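Side-chain contact in dextranase (Pseudarthrobacter oxydans, PDB 6NZS), which catalyses the endohydrolysis of alpha-1,6-glucosidic linkages in dextran: residues A[204-208]-A[209-213]. Numbering follows the deposited sequence.
Sequences PTEES and GSIHY
Thr205 to Ser208 form a type I beta turn, closed by the backbone bond from Ser208 N to Thr205 O (2.8 Å), and the chain then doubles back through Gly209 into strand 211-212, so that Ile211 and Tyr213 come round to face Thr205 and Glu206. Gly209 makes the reversal with phi at 151° and psi near 180°, where a beta carbon would be jammed against the carbonyl oxygen of Ser208. Two side chains brace the turn from within: Thr205 OG1 accepts from Glu207 N at 3.1 Å, an ST turn, while Ser208 OG takes the N-H of Thr205 at 2.9 Å in a nearly straight bond.

Across the reversal, Glu206 does most of the work. Its chain leaves beside the backbone N and bends at chi2 (-77°), which swings the carboxylate back over Ile211. The hydroxyl of Tyr213 donates to Glu206 OE1 at 2.7 Å, reaching that oxygen from above the carboxylate plane; seen from the tyrosine, OE1 sits at the ring edge. The other oxygen, OE2, receives a bond from a water that in turn accepts from Ile211 N. Beneath this polar bridge, Ile211 CD1 packs 3.5 Å from Thr205 O, and CG2 lies over one face of the Tyr213 ring, toward its rim. A phenylalanine in place of Tyr213 would probably leave Glu206 OE1 without its donor and the carboxylate freer to swing.

Strand 211-212 pairs in parallel with strand 229-232 at one end of the beta-solenoid, where Tyr213 also meets Tyr231. With one carboxylate oxygen gripped by a phenol and the other tied through water to the strand backbone, Glu206 clips the surface turn to the start of the solenoid, and its negative charge is probably eased by both donors.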
loop_
_atom_site.group_PDB
_atom_site.type_symbol
_atom_site.label_atom_id
_atom_site.label_comp_id
_atom_site.label_asym_id
_atom_site.label_seq_id
_atom_site.Cartn_x
_atom_site.Cartn_y
_atom_site.Cartn_z
ATOM N N PRO A 204 -11.314 15.160 17.125
ATOM C CA PRO A 204 -11.405 15.546 18.537
ATOM C C PRO A 204 -11.918 16.965 18.700
ATOM O O PRO A 204 -11.741 17.829 17.837
ATOM C CB PRO A 204 -9.962 15.412 19.040
ATOM C CG PRO A 204 -9.102 15.496 17.841
ATOM C CD PRO A 204 -9.923 15.110 16.638
ATOM N N THR A 205 -12.608 17.181 19.814
ATOM C CA THR A 205 -12.952 18.514 20.285
ATOM C C THR A 205 -12.398 18.675 21.692
ATOM O O THR A 205 -11.868 17.735 22.286
ATOM C CB THR A 205 -14.470 18.740 20.303
ATOM O OG1 THR A 205 -15.037 18.039 21.414
ATOM C CG2 THR A 205 -15.114 18.254 19.016
ATOM N N GLU A 206 -12.542 19.889 22.228
ATOM C CA GLU A 206 -12.110 20.151 23.595
ATOM C C GLU A 206 -12.841 19.283 24.610
ATOM O O GLU A 206 -12.370 19.145 25.744
ATOM C CB GLU A 206 -12.303 21.629 23.937
ATOM C CG GLU A 206 -11.435 22.583 23.122
ATOM C CD GLU A 206 -9.993 22.627 23.602
ATOM O OE1 GLU A 206 -9.119 23.095 22.837
ATOM O OE2 GLU A 206 -9.731 22.190 24.744
ATOM N N GLU A 207 -13.982 18.704 24.237
ATOM C CA GLU A 207 -14.673 17.764 25.108
ATOM C C GLU A 207 -14.062 16.371 25.085
ATOM O O GLU A 207 -14.380 15.557 25.958
ATOM C CB GLU A 207 -16.157 17.698 24.740
ATOM C CG GLU A 207 -16.875 19.028 24.906
ATOM C CD GLU A 207 -18.370 18.865 25.054
ATOM O OE1 GLU A 207 -18.921 17.901 24.478
ATOM O OE2 GLU A 207 -18.991 19.699 25.747
ATOM N N SER A 208 -13.187 16.078 24.119
ATOM C CA SER A 208 -12.565 14.763 24.033
ATOM C C SER A 208 -11.458 14.563 25.058
ATOM O O SER A 208 -11.115 13.415 25.370
ATOM C CB SER A 208 -11.984 14.548 22.628
ATOM O OG SER A 208 -12.918 14.892 21.614
ATOM N N GLY A 209 -10.895 15.640 25.571
ATOM C CA GLY A 209 -9.762 15.567 26.471
ATOM C C GLY A 209 -8.936 16.829 26.330
ATOM O O GLY A 209 -9.251 17.721 25.553
ATOM N N SER A 210 -7.860 16.887 27.107
ATOM C CA SER A 210 -6.938 18.004 26.971
ATOM C C SER A 210 -6.195 17.886 25.644
ATOM O O SER A 210 -5.853 16.783 25.207
ATOM C CB SER A 210 -5.949 18.037 28.136
ATOM O OG SER A 210 -5.230 16.827 28.243
ATOM N N ILE A 211 -5.947 19.027 25.003
ATOM C CA ILE A 211 -5.376 19.063 23.659
ATOM C C ILE A 211 -4.136 19.949 23.633
ATOM O O ILE A 211 -4.167 21.095 24.099
ATOM C CB ILE A 211 -6.390 19.574 22.617
ATOM C CG1 ILE A 211 -7.632 18.688 22.584
ATOM C CG2 ILE A 211 -5.740 19.619 21.240
ATOM C CD1 ILE A 211 -8.723 19.214 21.677
ATOM N N HIS A 212 -3.056 19.425 23.062
ATOM C CA HIS A 212 -1.888 20.207 22.690
ATOM C C HIS A 212 -1.945 20.475 21.189
ATOM O O HIS A 212 -2.100 19.539 20.395
ATOM C CB HIS A 212 -0.611 19.434 23.024
ATOM C CG HIS A 212 0.635 20.076 22.498
ATOM N ND1 HIS A 212 1.138 21.252 23.011
ATOM C CD2 HIS A 212 1.473 19.713 21.497
ATOM C CE1 HIS A 212 2.231 21.588 22.349
ATOM N NE2 HIS A 212 2.460 20.667 21.429
ATOM N N TYR A 213 -1.822 21.747 20.803
ATOM C CA TYR A 213 -1.815 22.153 19.398
ATOM C C TYR A 213 -0.410 22.602 19.030
ATOM O O TYR A 213 -0.014 23.727 19.373
ATOM C CB TYR A 213 -2.786 23.313 19.172
ATOM C CG TYR A 213 -4.233 23.059 19.504
ATOM C CD1 TYR A 213 -4.735 23.356 20.765
ATOM C CD2 TYR A 213 -5.107 22.563 18.545
ATOM C CE1 TYR A 213 -6.064 23.147 21.066
ATOM C CE2 TYR A 213 -6.430 22.348 18.836
ATOM C CZ TYR A 213 -6.905 22.644 20.096
ATOM O OH TYR A 213 -8.227 22.432 20.392
HETATM O O HOH W 1 -7.507 21.523 25.927
#